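Long-range contact in probable leucine/isoleucine/valine-binding protein (Rhodopirellula baltica, PDB 4KV7), which probably binds leucine, isoleucine, valine or related small ligands in the manner of periplasmic ligand-binding proteins of the leucine-binding family: residues A[264-275]-A[359-370]. The protein carries 1 engineered substitution. Sequence-based numbering, arbitrary orientation.
Engineered in segment 359-370: S369 (natural residue Gly).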
ATOM      1  N   ALA A 264      -7.860  -7.561 -18.081  1.00 18.94           N
ATOM      2  CA  ALA A 264      -7.698  -7.704 -16.635  1.00 20.48           C
ATOM      3  C   ALA A 264      -8.671  -8.722 -16.052  1.00 16.79           C
ATOM      4  O   ALA A 264      -8.538  -9.111 -14.893  1.00 17.26           O
ATOM      5  CB  ALA A 264      -7.854  -6.358 -15.936  1.00 20.64           C
ATOM      6  N   ASN A 265      -9.651  -9.140 -16.849  1.00 17.50           N
ATOM      7  CA  ASN A 265     -10.651 -10.104 -16.401  1.00 18.06           C
ATOM      8  C   ASN A 265      -9.988 -11.409 -15.977  1.00 19.77           C
ATOM      9  O   ASN A 265      -9.316 -12.066 -16.775  1.00 20.92           O
ATOM     10  CB  ASN A 265     -11.673 -10.362 -17.513  1.00 20.70           C
ATOM     11  CG  ASN A 265     -12.969 -10.974 -17.000  1.00 23.06           C
ATOM     12  OD1 ASN A 265     -13.006 -11.589 -15.936  1.00 23.58           O
ATOM     13  ND2 ASN A 265     -14.042 -10.813 -17.768  1.00 28.74           N
ATOM     14  N   GLY A 266     -10.165 -11.771 -14.711  1.00 16.31           N
ATOM     15  CA  GLY A 266      -9.597 -13.006 -14.204  1.00 17.29           C
ATOM     16  C   GLY A 266      -8.375 -12.815 -13.323  1.00 16.15           C
ATOM     17  O   GLY A 266      -7.957 -13.749 -12.640  1.00 16.26           O
ATOM     18  N   ILE A 267      -7.801 -11.617 -13.327  1.00 13.89           N
ATOM     19  CA  ILE A 267      -6.661 -11.331 -12.462  1.00 13.12           C
ATOM     20  C   ILE A 267      -7.107 -11.291 -11.005  1.00 12.08           C
ATOM     21  O   ILE A 267      -8.165 -10.747 -10.684  1.00 13.18           O
ATOM     22  CB  ILE A 267      -6.005  -9.991 -12.837  1.00 14.25           C
ATOM     23  CG1 ILE A 267      -5.389 -10.083 -14.234  1.00 17.16           C
ATOM     24  CG2 ILE A 267      -4.937  -9.606 -11.831  1.00 14.48           C
ATOM     25  CD1 ILE A 267      -4.828  -8.770 -14.720  1.00 21.46           C
ATOM     26  N   VAL A 268      -6.304 -11.877 -10.119  1.00 11.00           N
ATOM     27  CA  VAL A 268      -6.557 -11.813  -8.682  1.00 11.57           C
ATOM     28  C   VAL A 268      -5.580 -10.815  -8.085  1.00 11.72           C
ATOM     29  O   VAL A 268      -4.410 -10.793  -8.459  1.00 13.13           O
ATOM     30  CB  VAL A 268      -6.382 -13.196  -8.027  1.00 12.94           C
ATOM     31  CG1 VAL A 268      -6.410 -13.104  -6.514  1.00 13.99           C
ATOM     32  CG2 VAL A 268      -7.463 -14.155  -8.526  1.00 14.14           C
ATOM     33  N   ALA A 269      -6.057  -9.959  -7.194  1.00 10.44           N
ATOM     34  CA  ALA A 269      -5.197  -8.954  -6.578  1.00 10.60           C
ATOM     35  C   ALA A 269      -5.471  -8.905  -5.083  1.00 10.57           C
ATOM     36  O   ALA A 269      -6.619  -8.717  -4.661  1.00 11.80           O
ATOM     37  CB  ALA A 269      -5.422  -7.570  -7.218  1.00 11.51           C
ATOM     38  N   THR A 270      -4.424  -9.063  -4.277  1.00  8.93           N
ATOM     39  CA  THR A 270      -4.595  -9.008  -2.839  1.00  9.73           C
ATOM     40  C   THR A 270      -4.581  -7.562  -2.359  1.00  9.12           C
ATOM     41  O   THR A 270      -3.705  -6.781  -2.742  1.00 10.01           O
ATOM     42  CB  THR A 270      -3.525  -9.823  -2.097  1.00  8.53           C
ATOM     43  OG1 THR A 270      -2.232  -9.527  -2.629  1.00  9.59           O
ATOM     44  CG2 THR A 270      -3.777 -11.307  -2.258  1.00 11.01           C
ATOM     45  N   GLN A 271      -5.542  -7.218  -1.509  1.00  8.74           N
ATOM     46  CA  GLN A 271      -5.637  -5.886  -0.932  1.00  8.58           C
ATOM     47  C   GLN A 271      -5.396  -5.905   0.566  1.00  8.44           C
ATOM     48  O   GLN A 271      -5.594  -6.928   1.232  1.00  9.29           O
ATOM     49  CB  GLN A 271      -7.010  -5.276  -1.226  1.00  8.91           C
ATOM     50  CG  GLN A 271      -7.415  -5.310  -2.699  1.00  9.84           C
ATOM     51  CD  GLN A 271      -6.371  -4.702  -3.607  1.00  8.52           C
ATOM     52  OE1 GLN A 271      -5.882  -3.604  -3.359  1.00  9.18           O
ATOM     53  NE2 GLN A 271      -6.020  -5.411  -4.668  1.00  9.28           N
ATOM     54  N   VAL A 272      -4.996  -4.753   1.094  1.00  8.22           N
ATOM     55  CA  VAL A 272      -4.774  -4.583   2.519  1.00  8.50           C
ATOM     56  C   VAL A 272      -5.913  -3.808   3.178  1.00  8.54           C
ATOM     57  O   VAL A 272      -5.817  -3.422   4.348  1.00  9.10           O
ATOM     58  CB  VAL A 272      -3.419  -3.912   2.805  1.00  8.79           C
ATOM     59  CG1 VAL A 272      -2.278  -4.796   2.311  1.00 10.18           C
ATOM     60  CG2 VAL A 272      -3.358  -2.522   2.171  1.00  9.61           C
ATOM     61  N   VAL A 273      -6.982  -3.612   2.419  1.00  8.32           N
ATOM     62  CA  VAL A 273      -8.207  -2.953   2.867  1.00  9.35           C
ATOM     63  C   VAL A 273      -9.379  -3.766   2.325  1.00  9.36           C
ATOM     64  O   VAL A 273      -9.225  -4.487   1.334  1.00  9.51           O
ATOM     65  CB  VAL A 273      -8.309  -1.497   2.332  1.00  9.11           C
ATOM     66  CG1 VAL A 273      -7.197  -0.631   2.921  1.00 10.22           C
ATOM     67  CG2 VAL A 273      -8.268  -1.471   0.805  1.00  9.89           C
ATOM     68  N   PRO A 274     -10.555  -3.666   2.957  1.00 10.35           N
ATOM     69  CA  PRO A 274     -11.751  -4.308   2.404  1.00 10.39           C
ATOM     70  C   PRO A 274     -12.166  -3.606   1.112  1.00 10.67           C
ATOM     71  O   PRO A 274     -11.574  -2.606   0.702  1.00 10.98           O
ATOM     72  CB  PRO A 274     -12.790  -4.115   3.508  1.00 12.85           C
ATOM     73  CG  PRO A 274     -12.345  -2.887   4.215  1.00 12.63           C
ATOM     74  CD  PRO A 274     -10.848  -2.939   4.202  1.00  9.97           C
ATOM     75  N   HIS A 275     -13.171  -4.146   0.437  1.00 12.33           N
ATOM     76  CA  HIS A 275     -13.554  -3.580  -0.840  1.00 11.58           C
ATOM     77  C   HIS A 275     -14.242  -2.241  -0.617  1.00 11.00           C
ATOM     78  O   HIS A 275     -15.017  -2.085   0.324  1.00 11.91           O
ATOM     79  CB  HIS A 275     -14.474  -4.520  -1.607  1.00 13.69           C
ATOM     80  CG  HIS A 275     -14.493  -4.237  -3.068  1.00 11.85           C
ATOM     81  ND1 HIS A 275     -15.079  -3.106  -3.597  1.00 12.96           N
ATOM     82  CD2 HIS A 275     -13.938  -4.897  -4.109  1.00 14.08           C
ATOM     83  CE1 HIS A 275     -14.905  -3.098  -4.909  1.00 14.11           C
ATOM     84  NE2 HIS A 275     -14.219  -4.177  -5.244  1.00 13.85           N
ATOM     85  N   LYS A 359      -4.633  -8.405   8.005  1.00 11.05           N
ATOM     86  CA  LYS A 359      -5.679  -8.938   7.150  1.00 11.55           C
ATOM     87  C   LYS A 359      -5.398  -8.674   5.675  1.00 11.06           C
ATOM     88  O   LYS A 359      -4.967  -7.583   5.285  1.00 10.52           O
ATOM     89  CB  LYS A 359      -7.032  -8.360   7.548  1.00 14.87           C
ATOM     90  CG  LYS A 359      -8.228  -9.102   6.979  1.00 20.12           C
ATOM     91  CD  LYS A 359      -9.420  -8.998   7.923  1.00 22.04           C
ATOM     92  CE  LYS A 359     -10.678  -9.576   7.311  1.00 26.76           C
ATOM     93  NZ  LYS A 359     -11.864  -9.306   8.180  1.00 30.39           N
ATOM     94  N   VAL A 360      -5.645  -9.695   4.868  1.00 11.81           N
ATOM     95  CA  VAL A 360      -5.456  -9.629   3.426  1.00 12.06           C
ATOM     96  C   VAL A 360      -6.801  -9.954   2.786  1.00 13.08           C
ATOM     97  O   VAL A 360      -7.398 -10.998   3.084  1.00 13.93           O
ATOM     98  CB  VAL A 360      -4.379 -10.630   2.972  1.00 12.35           C
ATOM     99  CG1 VAL A 360      -4.301 -10.699   1.451  1.00 13.68           C
ATOM    100  CG2 VAL A 360      -3.023 -10.268   3.587  1.00 13.73           C
ATOM    101  N   TRP A 361      -7.282  -9.055   1.928  1.00 11.37           N
ATOM    102  CA  TRP A 361      -8.564  -9.204   1.260  1.00 10.57           C
ATOM    103  C   TRP A 361      -8.339  -9.430  -0.220  1.00 10.69           C
ATOM    104  O   TRP A 361      -8.075  -8.474  -0.952  1.00 12.38           O
ATOM    105  CB  TRP A 361      -9.372  -7.920   1.390  1.00 12.39           C
ATOM    106  CG  TRP A 361     -10.071  -7.672   2.693  1.00 14.14           C
ATOM    107  CD1 TRP A 361     -11.352  -8.027   3.016  1.00 16.26           C
ATOM    108  CD2 TRP A 361      -9.564  -6.952   3.824  1.00 13.08           C
ATOM    109  NE1 TRP A 361     -11.664  -7.584   4.273  1.00 16.48           N
ATOM    110  CE2 TRP A 361     -10.581  -6.921   4.794  1.00 15.30           C
ATOM    111  CE3 TRP A 361      -8.338  -6.339   4.114  1.00 12.19           C
ATOM    112  CZ2 TRP A 361     -10.419  -6.296   6.022  1.00 16.57           C
ATOM    113  CZ3 TRP A 361      -8.182  -5.713   5.327  1.00 14.09           C
ATOM    114  CH2 TRP A 361      -9.212  -5.696   6.272  1.00 15.34           C
ATOM    115  N   PRO A 362      -8.424 -10.682  -0.689  1.00 12.13           N
ATOM    116  CA  PRO A 362      -8.245 -10.902  -2.129  1.00 12.88           C
ATOM    117  C   PRO A 362      -9.459 -10.437  -2.925  1.00 11.43           C
ATOM    118  O   PRO A 362     -10.593 -10.541  -2.456  1.00 12.03           O
ATOM    119  CB  PRO A 362      -8.080 -12.419  -2.246  1.00 16.63           C
ATOM    120  CG  PRO A 362      -8.733 -12.967  -1.039  1.00 17.57           C
ATOM    121  CD  PRO A 362      -8.635 -11.935   0.053  1.00 13.70           C
ATOM    122  N   VAL A 363      -9.216  -9.909  -4.120  1.00 10.76           N
ATOM    123  CA  VAL A 363     -10.300  -9.559  -5.021  1.00 11.22           C
ATOM    124  C   VAL A 363     -10.059 -10.188  -6.379  1.00 10.93           C
ATOM    125  O   VAL A 363      -8.915 -10.431  -6.772  1.00 12.16           O
ATOM    126  CB  VAL A 363     -10.510  -8.024  -5.162  1.00 12.17           C
ATOM    127  CG1 VAL A 363     -10.722  -7.376  -3.793  1.00 13.72           C
ATOM    128  CG2 VAL A 363      -9.364  -7.360  -5.921  1.00 14.96           C
ATOM    129  N   LEU A 364     -11.158 -10.467  -7.068  1.00 11.70           N
ATOM    130  CA  LEU A 364     -11.125 -10.973  -8.425  1.00 12.49           C
ATOM    131  C   LEU A 364     -11.578  -9.861  -9.357  1.00 13.61           C
ATOM    132  O   LEU A 364     -12.675  -9.310  -9.204  1.00 14.29           O
ATOM    133  CB  LEU A 364     -12.061 -12.174  -8.554  1.00 14.73           C
ATOM    134  CG  LEU A 364     -12.192 -12.770  -9.957  1.00 15.56           C
ATOM    135  CD1 LEU A 364     -10.855 -13.329 -10.446  1.00 17.68           C
ATOM    136  CD2 LEU A 364     -13.282 -13.838 -10.011  1.00 18.87           C
ATOM    137  N   ILE A 365     -10.729  -9.511 -10.314  1.00 13.46           N
ATOM    138  CA  ILE A 365     -11.076  -8.484 -11.278  1.00 14.42           C
ATOM    139  C   ILE A 365     -11.914  -9.111 -12.381  1.00 18.22           C
ATOM    140  O   ILE A 365     -11.537 -10.136 -12.951  1.00 19.30           O
ATOM    141  CB  ILE A 365      -9.819  -7.825 -11.870  1.00 16.34           C
ATOM    142  CG1 ILE A 365      -8.967  -7.219 -10.752  1.00 15.40           C
ATOM    143  CG2 ILE A 365     -10.208  -6.769 -12.899  1.00 19.65           C
ATOM    144  CD1 ILE A 365      -7.656  -6.612 -11.232  1.00 18.29           C
ATOM    145  N   GLY A 366     -13.058  -8.500 -12.673  1.00 17.84           N
ATOM    146  CA  GLY A 366     -13.963  -9.008 -13.685  1.00 20.61           C
ATOM    147  C   GLY A 366     -13.960  -8.119 -14.910  1.00 24.70           C
ATOM    148  O   GLY A 366     -12.978  -7.429 -15.179  1.00 26.25           O
ATOM    149  N   ALA A 367     -15.061  -8.143 -15.655  1.00 25.86           N
ATOM    150  CA  ALA A 367     -15.199  -7.348 -16.870  1.00 27.66           C
ATOM    151  C   ALA A 367     -15.199  -5.841 -16.605  1.00 35.06           C
ATOM    152  O   ALA A 367     -14.519  -5.082 -17.299  1.00 37.18           O
ATOM    153  CB  ALA A 367     -16.470  -7.754 -17.628  1.00 33.07           C
ATOM    154  N   ASP A 368     -15.957  -5.418 -15.597  1.00 31.42           N
ATOM    155  CA  ASP A 368     -16.226  -4.001 -15.387  1.00 35.40           C
ATOM    156  C   ASP A 368     -15.859  -3.518 -13.987  1.00 32.53           C
ATOM    157  O   ASP A 368     -15.826  -2.312 -13.731  1.00 37.85           O
ATOM    158  CB  ASP A 368     -17.709  -3.718 -15.629  1.00 35.20           C
ATOM    159  CG  ASP A 368     -18.161  -4.112 -17.020  1.00 40.78           C
ATOM    160  OD1 ASP A 368     -17.591  -3.592 -18.001  1.00 44.28           O
ATOM    161  OD2 ASP A 368     -19.086  -4.947 -17.133  1.00 48.29           O
ATOM    162  N   SER A 369     -15.595  -4.457 -13.085  1.00 24.08           N
ATOM    163  CA  SER A 369     -15.366  -4.130 -11.685  1.00 22.51           C
ATOM    164  C   SER A 369     -14.499  -5.203 -11.064  1.00 20.74           C
ATOM    165  O   SER A 369     -14.019  -6.099 -11.759  1.00 23.11           O
ATOM    166  CB  SER A 369     -16.700  -4.076 -10.940  1.00 33.80           C
ATOM    167  OG  SER A 369     -17.357  -5.336 -11.000  1.00 39.65           O
ATOM    168  N   SER A 370     -14.293  -5.109  -9.755  1.00 17.57           N
ATOM    169  CA  SER A 370     -13.711  -6.213  -9.011  1.00 16.26           C
ATOM    170  C   SER A 370     -14.649  -6.571  -7.867  1.00 15.68           C
ATOM    171  O   SER A 370     -15.518  -5.777  -7.495  1.00 16.72           O
ATOM    172  CB  SER A 370     -12.321  -5.856  -8.478  1.00 15.05           C
ATOM    173  OG  SER A 370     -12.394  -4.945  -7.392  1.00 15.81           O
TER
HETATM  174  O   HOH W   1      -4.285  -5.070   6.141  1.00  9.96           O
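With CG anti to the carbonyl carbon (chi1 -79°) and the ring turned across the chain (chi2 -92°), W361 lays its indole flat over the backbone of V273 and P274. The CA of P274 sits 3.6 Å from the centroid of the five-membered ring, almost exactly on its normal, a CH-pi contact; the proline ring runs alongside, its CB 3.7 Å from W361 NE1. The aliphatic CG of K359 covers the opposite indole face, toward the rim. A second torsion matters at H275: CG anti to the backbone N swings the imidazole back toward the other segment, where NE2 and S370 OG share a hydrogen bond of 2.9 Å at the ring edge. The other imidazole nitrogen, ND1, is hydrogen-bonded to the backbone N of D277, so both ends of the ring are held, and F301 meets it edge-to-face.

The backbones pair as an antiparallel ladder, strand 268-271 against strand 361-365. A269 and V363 exchange two N-H...O=C bonds, as do Q271 and W361, although Q271 N approaches W361 O from well above the carbonyl plane. Ahead of strand 268-271, G266 N reaches I365 O at 2.8 Å, nearly straight at 176°. V363 packs its CG2 against A269 CB and its CG1 against Q271 CG, while on the other sheet face V268 CG2 meets L364 CD1 at 4.0 Å. A water spans V272 O and K359 O beyond the last pair.

An alanine in place of W361 would probably strip the cover from the V273-P274 backbone and let the loop 272-275 shift. Strand 361-365 adds antiparallel to 268-271, the last of the parallel strands, in a sheet consistent with one lobe of the periplasmic-binding-protein fold; the chemistry implies a largely apolar seam whose backbone polar groups pair across it, with a CH-pi contact of the indole with P274 and one imidazole-hydroxyl bond fixing the loop beyond.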